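Putative pore-forming toxin (Bacteroides vulgatus ATCC 8482, PDB 3KOG) is of unknown function but may act as a pore-forming toxin, its precursor probably being exported as a lipoprotein. Local coordinates at residues V193-E198 with G205-S210; V140-Y145 with S210-S215; D123-I128 with D172-A177. One frame throughout, in Å; residues are numbered along the deposited sequence.

Interaction 1 (V193-E198 with G205-S210)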
ATOM      1  N   VAL A 193      -2.187  -8.033  13.624  1.00  9.34           N
ATOM      2  CA  VAL A 193      -2.948  -8.976  14.436  1.00 10.17           C
ATOM      3  C   VAL A 193      -4.382  -8.477  14.380  1.00  9.35           C
ATOM      4  O   VAL A 193      -4.629  -7.287  14.599  1.00  9.22           O
ATOM      5  CB  VAL A 193      -2.466  -8.996  15.906  1.00 10.74           C
ATOM      6  CG1 VAL A 193      -3.426  -9.809  16.802  1.00 11.82           C
ATOM      7  CG2 VAL A 193      -0.986  -9.471  16.011  1.00 13.23           C
ATOM      8  N   TYR A 194      -5.304  -9.384  14.060  1.00  8.75           N
ATOM      9  CA  TYR A 194      -6.708  -9.105  13.960  1.00  8.32           C
ATOM     10  C   TYR A 194      -7.481  -9.950  14.957  1.00  9.47           C
ATOM     11  O   TYR A 194      -7.141 -11.112  15.207  1.00  8.67           O
ATOM     12  CB  TYR A 194      -7.265  -9.449  12.564  1.00  8.63           C
ATOM     13  CG  TYR A 194      -6.738  -8.617  11.422  1.00  7.42           C
ATOM     14  CD1 TYR A 194      -5.537  -8.916  10.821  1.00  8.38           C
ATOM     15  CD2 TYR A 194      -7.393  -7.434  11.013  1.00  8.89           C
ATOM     16  CE1 TYR A 194      -5.045  -8.122   9.782  1.00  8.28           C
ATOM     17  CE2 TYR A 194      -6.867  -6.659   9.995  1.00  9.43           C
ATOM     18  CZ  TYR A 194      -5.701  -7.017   9.400  1.00  9.18           C
ATOM     19  OH  TYR A 194      -5.166  -6.219   8.383  1.00 12.25           O
ATOM     20  N   GLN A 195      -8.579  -9.394  15.469  1.00  9.91           N
ATOM     21  CA  GLN A 195      -9.601 -10.206  16.122  1.00 10.71           C
ATOM     22  C   GLN A 195     -10.868 -10.177  15.278  1.00 12.02           C
ATOM     23  O   GLN A 195     -11.229  -9.131  14.649  1.00 14.31           O
ATOM     24  CB  GLN A 195      -9.945  -9.681  17.510  1.00 11.04           C
ATOM     25  CG  GLN A 195      -8.880  -9.891  18.533  1.00 13.59           C
ATOM     26  CD  GLN A 195      -9.417  -9.584  19.916  1.00 16.94           C
ATOM     27  OE1 GLN A 195     -10.021  -8.555  20.128  1.00 21.19           O
ATOM     28  NE2 GLN A 195      -9.233 -10.489  20.839  1.00 20.72           N
ATOM     29  N   ILE A 196     -11.544 -11.314  15.271  1.00 12.13           N
ATOM     30  CA  ILE A 196     -12.862 -11.409  14.699  1.00 12.81           C
ATOM     31  C   ILE A 196     -13.822 -11.259  15.869  1.00 11.74           C
ATOM     32  O   ILE A 196     -13.706 -11.975  16.850  1.00 12.01           O
ATOM     33  CB  ILE A 196     -13.067 -12.720  13.965  1.00 12.47           C
ATOM     34  CG1 ILE A 196     -12.125 -12.735  12.751  1.00 14.87           C
ATOM     35  CG2 ILE A 196     -14.564 -12.850  13.553  1.00 12.62           C
ATOM     36  CD1 ILE A 196     -11.994 -14.046  12.067  1.00 13.76           C
ATOM     37  N   ILE A 197     -14.737 -10.305  15.766  1.00 12.44           N
ATOM     38  CA  ILE A 197     -15.606  -9.917  16.884  1.00 12.41           C
ATOM     39  C   ILE A 197     -17.084  -9.955  16.478  1.00 13.39           C
ATOM     40  O   ILE A 197     -17.447  -9.598  15.372  1.00 12.78           O
ATOM     41  CB  ILE A 197     -15.267  -8.504  17.417  1.00 12.47           C
ATOM     42  CG1 ILE A 197     -13.809  -8.436  17.824  1.00 13.42           C
ATOM     43  CG2 ILE A 197     -16.195  -8.141  18.638  1.00 13.07           C
ATOM     44  CD1 ILE A 197     -13.327  -7.025  18.061  1.00 15.38           C
ATOM     45  N   GLU A 198     -17.928 -10.421  17.385  1.00 13.36           N
ATOM     46  CA  GLU A 198     -19.366 -10.506  17.129  1.00 14.89           C
ATOM     47  C   GLU A 198     -19.997  -9.132  16.941  1.00 15.99           C
ATOM     48  O   GLU A 198     -19.699  -8.215  17.686  1.00 14.54           O
ATOM     49  CB  GLU A 198     -20.021 -11.200  18.294  1.00 14.18           C
ATOM     50  CG  GLU A 198     -19.622 -12.670  18.420  1.00 14.79           C
ATOM     51  CD  GLU A 198     -20.138 -13.289  19.687  1.00 13.76           C
ATOM     52  OE1 GLU A 198     -20.424 -12.536  20.641  1.00 12.30           O
ATOM     53  OE2 GLU A 198     -20.243 -14.521  19.743  1.00 17.23           O
ATOM     54  N   GLY A 205     -19.681  -7.028  21.850  1.00 23.99           N
ATOM     55  CA  GLY A 205     -19.522  -8.371  21.273  1.00 22.15           C
ATOM     56  C   GLY A 205     -18.279  -9.092  21.746  1.00 20.13           C
ATOM     57  O   GLY A 205     -17.259  -8.450  22.045  1.00 20.64           O
ATOM     58  N   ASN A 206     -18.357 -10.420  21.788  1.00 17.64           N
ATOM     59  CA  ASN A 206     -17.191 -11.235  22.085  1.00 15.82           C
ATOM     60  C   ASN A 206     -16.221 -11.356  20.903  1.00 14.33           C
ATOM     61  O   ASN A 206     -16.665 -11.558  19.783  1.00 12.31           O
ATOM     62  CB  ASN A 206     -17.597 -12.639  22.507  1.00 15.29           C
ATOM     63  CG  ASN A 206     -18.376 -12.644  23.797  1.00 15.54           C
ATOM     64  OD1 ASN A 206     -18.512 -11.604  24.443  1.00 12.86           O
ATOM     65  ND2 ASN A 206     -18.913 -13.812  24.175  1.00 15.19           N
ATOM     66  N   PRO A 207     -14.900 -11.216  21.166  1.00 13.23           N
ATOM     67  CA  PRO A 207     -13.922 -11.748  20.212  1.00 12.41           C
ATOM     68  C   PRO A 207     -14.072 -13.267  20.156  1.00 12.30           C
ATOM     69  O   PRO A 207     -14.171 -13.903  21.190  1.00 10.73           O
ATOM     70  CB  PRO A 207     -12.565 -11.332  20.785  1.00 12.71           C
ATOM     71  CG  PRO A 207     -12.818 -10.907  22.229  1.00 13.37           C
ATOM     72  CD  PRO A 207     -14.287 -10.677  22.403  1.00 13.19           C
ATOM     73  N   VAL A 208     -14.175 -13.810  18.948  1.00 11.76           N
ATOM     74  CA  VAL A 208     -14.347 -15.236  18.721  1.00 13.07           C
ATOM     75  C   VAL A 208     -13.138 -15.886  18.032  1.00 14.12           C
ATOM     76  O   VAL A 208     -13.134 -17.096  17.850  1.00 14.23           O
ATOM     77  CB  VAL A 208     -15.625 -15.569  17.877  1.00 13.51           C
ATOM     78  CG1 VAL A 208     -16.834 -15.121  18.578  1.00 13.66           C
ATOM     79  CG2 VAL A 208     -15.572 -14.954  16.463  1.00 12.67           C
ATOM     80  N   ALA A 209     -12.144 -15.094  17.630  1.00 13.78           N
ATOM     81  CA  ALA A 209     -10.914 -15.636  17.049  1.00 13.96           C
ATOM     82  C   ALA A 209      -9.846 -14.526  16.882  1.00 12.83           C
ATOM     83  O   ALA A 209     -10.176 -13.337  16.799  1.00 12.26           O
ATOM     84  CB  ALA A 209     -11.240 -16.252  15.679  1.00 14.46           C
ATOM     85  N   SER A 210      -8.577 -14.945  16.804  1.00 12.01           N
ATOM     86  CA  SER A 210      -7.456 -14.026  16.552  0.60 11.62           C
ATOM     87  C   SER A 210      -6.540 -14.643  15.502  1.00 10.77           C
ATOM     88  O   SER A 210      -6.298 -15.839  15.514  1.00  9.55           O
ATOM     89  CB  SER A 210      -6.659 -13.792  17.832  0.60 11.99           C
ATOM     90  OG  SER A 210      -5.576 -12.950  17.547  0.60 12.44           O
TER
HETATM   91  O   HOH W   1     -19.702  -5.707  18.803  1.00 40.07           O

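Interaction 2 (V140-Y145 with S210-S215)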
ATOM      1  N   VAL A 140      -1.713 -15.475   6.007  1.00 11.87           N
ATOM      2  CA  VAL A 140      -2.027 -15.651   7.438  1.00 11.04           C
ATOM      3  C   VAL A 140      -0.929 -16.532   8.023  1.00 11.07           C
ATOM      4  O   VAL A 140      -0.709 -17.626   7.534  1.00  9.33           O
ATOM      5  CB  VAL A 140      -3.423 -16.271   7.654  1.00 12.18           C
ATOM      6  CG1 VAL A 140      -3.641 -16.621   9.144  1.00  8.75           C
ATOM      7  CG2 VAL A 140      -4.488 -15.294   7.205  1.00  8.87           C
ATOM      8  N   ILE A 141      -0.191 -16.029   9.018  1.00  9.96           N
ATOM      9  CA  ILE A 141       0.933 -16.793   9.591  1.00 10.94           C
ATOM     10  C   ILE A 141       0.573 -17.406  10.926  1.00 10.86           C
ATOM     11  O   ILE A 141       1.318 -18.204  11.459  1.00  8.86           O
ATOM     12  CB  ILE A 141       2.245 -15.958   9.661  1.00 11.81           C
ATOM     13  CG1 ILE A 141       2.148 -14.779  10.670  1.00 12.84           C
ATOM     14  CG2 ILE A 141       2.629 -15.519   8.218  1.00 12.44           C
ATOM     15  CD1 ILE A 141       3.425 -13.958  10.889  1.00 12.00           C
ATOM     16  N   LYS A 142      -0.578 -17.030  11.477  1.00 10.78           N
ATOM     17  CA  LYS A 142      -1.017 -17.613  12.734  1.00 11.12           C
ATOM     18  C   LYS A 142      -2.524 -17.479  12.799  1.00 10.35           C
ATOM     19  O   LYS A 142      -3.097 -16.452  12.425  1.00  8.59           O
ATOM     20  CB  LYS A 142      -0.343 -16.910  13.925  1.00 11.20           C
ATOM     21  CG  LYS A 142      -0.609 -17.526  15.251  1.00 14.27           C
ATOM     22  CD  LYS A 142       0.236 -16.872  16.358  1.00 15.83           C
ATOM     23  CE  LYS A 142      -0.289 -17.329  17.742  1.00 19.21           C
ATOM     24  NZ  LYS A 142       0.358 -16.570  18.846  1.00 21.85           N
ATOM     25  N   ASN A 143      -3.152 -18.527  13.309  1.00  9.30           N
ATOM     26  CA  ASN A 143      -4.583 -18.610  13.357  1.00 10.22           C
ATOM     27  C   ASN A 143      -5.000 -19.435  14.553  1.00 10.79           C
ATOM     28  O   ASN A 143      -4.736 -20.632  14.588  1.00 10.27           O
ATOM     29  CB  ASN A 143      -5.087 -19.232  12.057  1.00  9.34           C
ATOM     30  CG  ASN A 143      -6.555 -19.512  12.069  1.00 12.45           C
ATOM     31  OD1 ASN A 143      -7.301 -19.040  12.927  1.00 13.05           O
ATOM     32  ND2 ASN A 143      -7.005 -20.262  11.064  1.00 15.75           N
ATOM     33  N   ASP A 144      -5.667 -18.780  15.508  1.00 12.42           N
ATOM     34  CA  ASP A 144      -6.025 -19.423  16.766  0.50 13.33           C
ATOM     35  C   ASP A 144      -7.460 -19.998  16.733  1.00 14.35           C
ATOM     36  O   ASP A 144      -7.928 -20.574  17.724  1.00 14.64           O
ATOM     37  CB  ASP A 144      -5.823 -18.431  17.926  0.50 13.54           C
ATOM     38  CG  ASP A 144      -4.344 -17.960  18.084  0.50 14.05           C
ATOM     39  OD1 ASP A 144      -3.414 -18.489  17.427  0.50 13.22           O
ATOM     40  OD2 ASP A 144      -4.114 -17.048  18.902  0.50 12.46           O
ATOM     41  N   TYR A 145      -8.160 -19.858  15.599  1.00 15.33           N
ATOM     42  CA  TYR A 145      -9.539 -20.358  15.484  1.00 16.69           C
ATOM     43  C   TYR A 145      -9.637 -21.872  15.253  1.00 18.31           C
ATOM     44  O   TYR A 145      -9.088 -22.412  14.290  1.00 17.09           O
ATOM     45  CB  TYR A 145     -10.288 -19.634  14.371  1.00 17.31           C
ATOM     46  CG  TYR A 145     -11.715 -20.085  14.219  1.00 15.69           C
ATOM     47  CD1 TYR A 145     -12.633 -19.894  15.253  1.00 15.95           C
ATOM     48  CD2 TYR A 145     -12.154 -20.707  13.059  1.00 15.64           C
ATOM     49  CE1 TYR A 145     -13.946 -20.318  15.126  1.00 13.07           C
ATOM     50  CE2 TYR A 145     -13.474 -21.116  12.916  1.00 15.68           C
ATOM     51  CZ  TYR A 145     -14.354 -20.919  13.971  1.00 15.58           C
ATOM     52  OH  TYR A 145     -15.652 -21.318  13.851  1.00 12.60           O
ATOM     53  N   SER A 210      -8.577 -14.945  16.804  1.00 12.01           N
ATOM     54  CA  SER A 210      -7.456 -14.026  16.552  0.60 11.62           C
ATOM     55  C   SER A 210      -6.540 -14.643  15.502  1.00 10.77           C
ATOM     56  O   SER A 210      -6.298 -15.839  15.514  1.00  9.55           O
ATOM     57  CB  SER A 210      -6.659 -13.792  17.832  0.60 11.99           C
ATOM     58  OG  SER A 210      -5.576 -12.950  17.547  0.60 12.44           O
ATOM     59  N   PHE A 211      -6.047 -13.834  14.598  1.00  9.77           N
ATOM     60  CA  PHE A 211      -5.116 -14.323  13.575  1.00  9.55           C
ATOM     61  C   PHE A 211      -4.133 -13.226  13.218  1.00 10.06           C
ATOM     62  O   PHE A 211      -4.403 -12.011  13.459  1.00  8.82           O
ATOM     63  CB  PHE A 211      -5.862 -14.860  12.358  1.00  8.73           C
ATOM     64  CG  PHE A 211      -6.679 -13.814  11.607  1.00  7.84           C
ATOM     65  CD1 PHE A 211      -7.921 -13.446  12.060  1.00  8.74           C
ATOM     66  CD2 PHE A 211      -6.194 -13.259  10.457  1.00  8.75           C
ATOM     67  CE1 PHE A 211      -8.691 -12.499  11.389  1.00  9.33           C
ATOM     68  CE2 PHE A 211      -6.943 -12.328   9.757  1.00 10.40           C
ATOM     69  CZ  PHE A 211      -8.200 -11.956  10.236  1.00  9.54           C
ATOM     70  N   THR A 212      -2.971 -13.651  12.703  1.00  9.63           N
ATOM     71  CA  THR A 212      -1.900 -12.722  12.380  1.00 10.64           C
ATOM     72  C   THR A 212      -1.580 -12.806  10.894  1.00 10.56           C
ATOM     73  O   THR A 212      -1.455 -13.899  10.334  1.00  9.76           O
ATOM     74  CB  THR A 212      -0.643 -13.026  13.221  1.00 11.16           C
ATOM     75  OG1 THR A 212      -0.976 -12.929  14.621  1.00  9.69           O
ATOM     76  CG2 THR A 212       0.502 -12.030  12.859  1.00  8.57           C
ATOM     77  N   VAL A 213      -1.440 -11.646  10.276  1.00 10.93           N
ATOM     78  CA  VAL A 213      -1.203 -11.540   8.839  1.00 10.81           C
ATOM     79  C   VAL A 213       0.111 -10.835   8.483  1.00 10.59           C
ATOM     80  O   VAL A 213       0.371  -9.723   8.967  1.00  9.29           O
ATOM     81  CB  VAL A 213      -2.311 -10.767   8.188  1.00 10.73           C
ATOM     82  CG1 VAL A 213      -2.104 -10.729   6.663  1.00  7.98           C
ATOM     83  CG2 VAL A 213      -3.696 -11.384   8.601  1.00  9.29           C
ATOM     84  N   ASP A 214       0.891 -11.441   7.594  1.00  9.52           N
ATOM     85  CA  ASP A 214       1.971 -10.713   6.960  1.00 10.98           C
ATOM     86  C   ASP A 214       1.500 -10.235   5.603  1.00 11.11           C
ATOM     87  O   ASP A 214       1.029 -11.020   4.777  1.00 10.36           O
ATOM     88  CB  ASP A 214       3.231 -11.577   6.755  1.00 11.61           C
ATOM     89  CG  ASP A 214       4.062 -11.755   8.015  1.00 14.98           C
ATOM     90  OD1 ASP A 214       3.862 -11.064   9.055  1.00 18.08           O
ATOM     91  OD2 ASP A 214       4.998 -12.560   7.916  1.00 15.26           O
ATOM     92  N   SER A 215       1.564  -8.934   5.391  1.00 10.89           N
ATOM     93  CA  SER A 215       1.130  -8.341   4.140  1.00 12.14           C
ATOM     94  C   SER A 215       2.299  -7.528   3.555  1.00 12.97           C
ATOM     95  O   SER A 215       3.124  -6.952   4.287  1.00 13.04           O
ATOM     96  CB  SER A 215      -0.111  -7.437   4.298  1.00 11.76           C
ATOM     97  OG  SER A 215       0.067  -6.385   5.197  1.00 13.74           O
TER

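Interaction 3 (D123-I128 with D172-A177)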
ATOM      1  N   ASP A 123      22.935  20.364 -18.140  1.00 30.81           N
ATOM      2  CA  ASP A 123      22.096  21.423 -17.589  1.00 31.96           C
ATOM      3  C   ASP A 123      20.611  21.183 -17.901  1.00 31.67           C
ATOM      4  O   ASP A 123      19.800  22.105 -17.755  1.00 32.61           O
ATOM      5  CB  ASP A 123      22.582  22.810 -18.109  1.00 32.76           C
ATOM      6  CG  ASP A 123      22.718  23.845 -16.981  1.00 35.30           C
ATOM      7  OD1 ASP A 123      21.724  24.060 -16.237  1.00 38.75           O
ATOM      8  OD2 ASP A 123      23.826  24.427 -16.826  1.00 39.27           O
ATOM      9  N   TYR A 124      20.247  19.953 -18.296  1.00 30.87           N
ATOM     10  CA  TYR A 124      18.875  19.628 -18.704  1.00 30.44           C
ATOM     11  C   TYR A 124      18.323  18.373 -17.987  1.00 29.26           C
ATOM     12  O   TYR A 124      19.008  17.351 -17.860  1.00 28.46           O
ATOM     13  CB  TYR A 124      18.785  19.514 -20.245  1.00 30.66           C
ATOM     14  CG  TYR A 124      19.254  20.809 -20.940  1.00 32.93           C
ATOM     15  CD1 TYR A 124      20.615  21.062 -21.140  1.00 34.95           C
ATOM     16  CD2 TYR A 124      18.347  21.799 -21.342  1.00 34.75           C
ATOM     17  CE1 TYR A 124      21.064  22.245 -21.714  1.00 35.49           C
ATOM     18  CE2 TYR A 124      18.793  22.994 -21.938  1.00 34.96           C
ATOM     19  CZ  TYR A 124      20.153  23.206 -22.113  1.00 36.31           C
ATOM     20  OH  TYR A 124      20.632  24.377 -22.687  1.00 36.80           O
ATOM     21  N   TRP A 125      17.097  18.471 -17.496  1.00 27.93           N
ATOM     22  CA  TRP A 125      16.428  17.310 -16.925  1.00 28.02           C
ATOM     23  C   TRP A 125      15.652  16.580 -17.999  1.00 27.73           C
ATOM     24  O   TRP A 125      15.356  17.127 -19.053  1.00 27.96           O
ATOM     25  CB  TRP A 125      15.501  17.681 -15.762  1.00 27.85           C
ATOM     26  CG  TRP A 125      14.270  18.441 -16.149  1.00 28.46           C
ATOM     27  CD1 TRP A 125      14.154  19.794 -16.278  1.00 28.82           C
ATOM     28  CD2 TRP A 125      12.980  17.898 -16.442  1.00 26.88           C
ATOM     29  NE1 TRP A 125      12.866  20.127 -16.631  1.00 28.96           N
ATOM     30  CE2 TRP A 125      12.127  18.981 -16.737  1.00 27.72           C
ATOM     31  CE3 TRP A 125      12.463  16.606 -16.492  1.00 27.78           C
ATOM     32  CZ2 TRP A 125      10.795  18.806 -17.074  1.00 26.68           C
ATOM     33  CZ3 TRP A 125      11.130  16.439 -16.817  1.00 27.91           C
ATOM     34  CH2 TRP A 125      10.315  17.531 -17.096  1.00 27.36           C
ATOM     35  N   TYR A 126      15.310  15.340 -17.711  1.00 27.61           N
ATOM     36  CA  TYR A 126      14.563  14.541 -18.627  1.00 27.68           C
ATOM     37  C   TYR A 126      13.855  13.399 -17.909  1.00 27.59           C
ATOM     38  O   TYR A 126      14.097  13.146 -16.721  1.00 26.63           O
ATOM     39  CB  TYR A 126      15.485  14.060 -19.771  1.00 28.48           C
ATOM     40  CG  TYR A 126      16.621  13.204 -19.321  1.00 30.06           C
ATOM     41  CD1 TYR A 126      16.443  11.837 -19.182  1.00 32.17           C
ATOM     42  CD2 TYR A 126      17.876  13.753 -19.025  1.00 32.48           C
ATOM     43  CE1 TYR A 126      17.471  11.019 -18.747  1.00 34.55           C
ATOM     44  CE2 TYR A 126      18.935  12.934 -18.587  1.00 33.59           C
ATOM     45  CZ  TYR A 126      18.714  11.560 -18.456  1.00 33.50           C
ATOM     46  OH  TYR A 126      19.692  10.697 -18.036  1.00 34.28           O
ATOM     47  N   TYR A 127      12.930  12.761 -18.631  1.00 27.16           N
ATOM     48  CA  TYR A 127      12.220  11.596 -18.149  1.00 27.09           C
ATOM     49  C   TYR A 127      12.949  10.305 -18.518  1.00 26.65           C
ATOM     50  O   TYR A 127      13.485  10.174 -19.612  1.00 25.49           O
ATOM     51  CB  TYR A 127      10.810  11.536 -18.741  1.00 27.90           C
ATOM     52  CG  TYR A 127       9.869  12.592 -18.207  1.00 30.46           C
ATOM     53  CD1 TYR A 127       9.514  12.611 -16.858  1.00 31.58           C
ATOM     54  CD2 TYR A 127       9.321  13.563 -19.050  1.00 33.52           C
ATOM     55  CE1 TYR A 127       8.659  13.561 -16.355  1.00 32.00           C
ATOM     56  CE2 TYR A 127       8.449  14.520 -18.555  1.00 33.68           C
ATOM     57  CZ  TYR A 127       8.122  14.506 -17.203  1.00 33.75           C
ATOM     58  OH  TYR A 127       7.264  15.452 -16.707  1.00 33.69           O
ATOM     59  N   ILE A 128      12.924   9.336 -17.615  1.00 26.59           N
ATOM     60  CA  ILE A 128      13.489   8.022 -17.873  1.00 27.00           C
ATOM     61  C   ILE A 128      12.395   6.996 -17.588  1.00 27.82           C
ATOM     62  O   ILE A 128      11.369   7.315 -16.970  1.00 28.13           O
ATOM     63  CB  ILE A 128      14.828   7.790 -17.052  1.00 27.36           C
ATOM     64  CG1 ILE A 128      15.693   6.683 -17.667  1.00 28.18           C
ATOM     65  CG2 ILE A 128      14.582   7.468 -15.590  1.00 24.83           C
ATOM     66  CD1 ILE A 128      17.139   6.638 -17.127  1.00 29.24           C
ATOM     67  N   ASP A 172       7.880   8.031 -16.716  1.00 34.05           N
ATOM     68  CA  ASP A 172       7.793   9.446 -16.337  1.00 33.03           C
ATOM     69  C   ASP A 172       8.633   9.765 -15.059  1.00 31.21           C
ATOM     70  O   ASP A 172       8.315  10.666 -14.290  1.00 31.10           O
ATOM     71  CB  ASP A 172       6.343   9.758 -16.054  1.00 32.57           C
ATOM     72  CG  ASP A 172       5.811   8.936 -14.909  1.00 34.28           C
ATOM     73  OD1 ASP A 172       5.879   7.680 -14.972  1.00 36.56           O
ATOM     74  OD2 ASP A 172       5.352   9.541 -13.928  1.00 38.05           O
ATOM     75  N   VAL A 173       9.698   9.018 -14.841  1.00 29.51           N
ATOM     76  CA  VAL A 173      10.547   9.272 -13.694  1.00 27.01           C
ATOM     77  C   VAL A 173      11.512  10.384 -14.091  1.00 25.61           C
ATOM     78  O   VAL A 173      12.091  10.404 -15.183  1.00 24.76           O
ATOM     79  CB  VAL A 173      11.235   7.999 -13.257  1.00 27.35           C
ATOM     80  CG1 VAL A 173      12.162   8.260 -12.041  1.00 25.96           C
ATOM     81  CG2 VAL A 173      10.179   6.931 -12.926  1.00 25.70           C
ATOM     82  N   GLN A 174      11.678  11.337 -13.204  1.00 23.91           N
ATOM     83  CA  GLN A 174      12.439  12.523 -13.521  1.00 22.83           C
ATOM     84  C   GLN A 174      13.906  12.354 -13.139  1.00 20.65           C
ATOM     85  O   GLN A 174      14.215  12.067 -11.974  1.00 20.39           O
ATOM     86  CB  GLN A 174      11.807  13.670 -12.775  1.00 23.53           C
ATOM     87  CG  GLN A 174      12.226  15.031 -13.163  1.00 26.63           C
ATOM     88  CD  GLN A 174      11.133  16.044 -12.856  1.00 30.02           C
ATOM     89  OE1 GLN A 174       9.947  15.718 -12.924  1.00 35.07           O
ATOM     90  NE2 GLN A 174      11.521  17.260 -12.519  1.00 31.02           N
ATOM     91  N   VAL A 175      14.787  12.511 -14.141  1.00 19.30           N
ATOM     92  CA  VAL A 175      16.240  12.590 -13.961  1.00 18.66           C
ATOM     93  C   VAL A 175      16.589  14.057 -13.989  1.00 18.47           C
ATOM     94  O   VAL A 175      16.469  14.694 -15.014  1.00 18.26           O
ATOM     95  CB  VAL A 175      17.035  11.860 -15.080  1.00 18.37           C
ATOM     96  CG1 VAL A 175      18.546  12.000 -14.833  1.00 18.91           C
ATOM     97  CG2 VAL A 175      16.631  10.413 -15.168  1.00 17.50           C
ATOM     98  N   LEU A 176      17.002  14.618 -12.861  1.00 18.30           N
ATOM     99  CA  LEU A 176      17.282  16.056 -12.819  1.00 18.37           C
ATOM    100  C   LEU A 176      18.559  16.415 -13.514  1.00 17.31           C
ATOM    101  O   LEU A 176      19.395  15.560 -13.801  1.00 17.62           O
ATOM    102  CB  LEU A 176      17.301  16.579 -11.360  1.00 19.01           C
ATOM    103  CG  LEU A 176      15.951  16.603 -10.632  1.00 19.71           C
ATOM    104  CD1 LEU A 176      16.100  17.164  -9.227  1.00 19.27           C
ATOM    105  CD2 LEU A 176      14.932  17.431 -11.419  1.00 20.29           C
ATOM    106  N   ALA A 177      18.716  17.698 -13.808  1.00 17.44           N
ATOM    107  CA  ALA A 177      20.012  18.199 -14.253  1.00 17.54           C
ATOM    108  C   ALA A 177      21.001  18.128 -13.096  1.00 17.56           C
ATOM    109  O   ALA A 177      20.611  18.190 -11.907  1.00 17.21           O
ATOM    110  CB  ALA A 177      19.890  19.613 -14.807  1.00 18.11           C
TER

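Interaction 1 (V193-E198 with G205-S210)
Ile196 sets CG1 beside its backbone N (chi1 -66°) and leaves CG2 anti to that N, while Val208 places its own CG2 between backbone N and carbonyl carbon; the Ile196 CG2 and Val208 CG2 methyls then meet at 3.7 Å. They lie near the turn of the beta hairpin built from strands 179-198 and 207-225, at a classic beta bulge in which Val208 and Ala209 both face Ile196. Ile196 O accepts from Val208 N at 2.8 Å, and Ile196 N donates to Ala209 O at 2.9 Å, so one residue of the first strand spans two of the second. The face bearing Ile196 is covered by helix 150-158: Ile196 touches Ile152, Ile155 and Ile156, and Val208 also touches Ile152. Ile197 points to the other face, where its CG1 approaches Pro207 CB at 4.3 Å, beside Phe99 of strand 98-120. Toward the turn, Glu198 N bonds to Asn206 O at 2.9 Å. A water donates to Glu198 O at 2.7 Å and accepts weakly from Gly205 N, adding a bridge where the strands part. The Glu198 side chain, extended beyond CG, runs alongside that of Asn206, and its CG also packs on Val208 CG1. Asn206 N donates to Glu198 OE1 at 3.2 Å, meeting it from above the carboxylate plane, 44° out of it.

Interaction 2 (V140-Y145 with S210-S215)
Lys142 and Thr212 form an antiparallel hydrogen-bonded pair, with Thr212 N donating to Lys142 O at 2.8 Å. The N-to-C directions of the short segments 140-143 and 210-215 differ by 166°, nearly antiparallel. A classic beta bulge interrupts the ladder: Ile141 and Lys142 both face Thr212, whose O takes a firm bond from Ile141 N at 2.8 Å and a weak one from Lys142 N at 3.4 Å. The pairing closes with Asp144 N on Ser210 O at 3.0 Å. As the chain leaves the strand, Asn143 OD1 accepts from Tyr145 N at 2.9 Å, an Asx turn, with the donor above the amide plane. The bulged Ile141 reaches across the ladder: chi1 of 67° puts CG1 between its backbone N and carbonyl carbon, CG1 rests on Thr212 CG2, and CD1 lies against the Asp214 carboxylate, 3.5 Å from OD1. That carboxylate is anchored by Thr191 OG1, which bonds to the same OD1. On the face opposite Thr212, Val140 CG2 touches both Phe211 CD2 and Val213 CG2, each at 4.2 Å, and Phe211 CB lies close to Lys142 O. The Phe211 ring meets those of Tyr194 and Tyr159 and touches Ile156 of helix 150-158. Strand 207-225 is thus flanked by strands 126-143 and 179-198, with the helix packed against the face that carries Phe211.

Interaction 3 (D123-I128 with D172-A177)
Tyr126 and Val175 lie side by side, their side chains pointing the same way, as a hydrogen-bonded pair of an antiparallel beta ladder between strands 126-143 and 162-175. Tyr126 carries CG between its backbone N and carbonyl carbon (chi1 62°), and its ring spreads over the valine: Val175 CB stands 3.9 Å from the ring centroid and 17° off the normal, a CH-pi contact. Val175 CG1 extends to Tyr126 OH at 3.6 Å, while CG2, anti to the carbonyl carbon, packs against Ile128 CG2 at 3.6 Å. This face of the sheet, with Val173, is covered by Phe181 of strand 179-198. On the other face Trp125 lays its indole across the extended Gln174, with ring and amide planes 25° apart; Trp125 CE3 is 3.7 Å from Gln174 CG. The benzene part of the indole also meets Tyr127, two residues on in its own segment, with CZ3 over one face of that ring, toward its rim. Tyr127 in turn brings CD1 to 3.4 Å from Asp172 O. His240 stacks on Trp125 and His236 meets it edge-to-face, so the last modelled residues, 236-240, pack on this cluster. In the backbone, Val175 N donates to Tyr126 O at 2.7 Å, almost in line with the carbonyl. Past the strand end, Asn120 ND2 binds both Tyr124 O and Leu176 O, tying the two loops together, and Ala177 CB presses against the backbone at 3.5 Å from Tyr124 N.

In the fold
Interactions 1 and 2 are neighbours, their centres about 12 Å apart: they share Ser210 and strand 207-225, which pairs with strand 179-198 in one and strand 126-143 in the other. Tyr194 N probably donates to Phe211 O between them (2.8 Å). Interaction 3 lies on the opposite side of the chain's centre, about 44 Å from interaction 2 and 50 Å from interaction 1, centre to centre. Strand 126-143 runs from interaction 3 to interaction 2, so one mixed sheet spans the elongated molecule. Along the chain, interaction 3 closes before interaction 1 opens, interaction 1 is nested within the loop closed by interaction 2, and interactions 2 and 3 interleave, so segments far apart in sequence are paired in the one sheet.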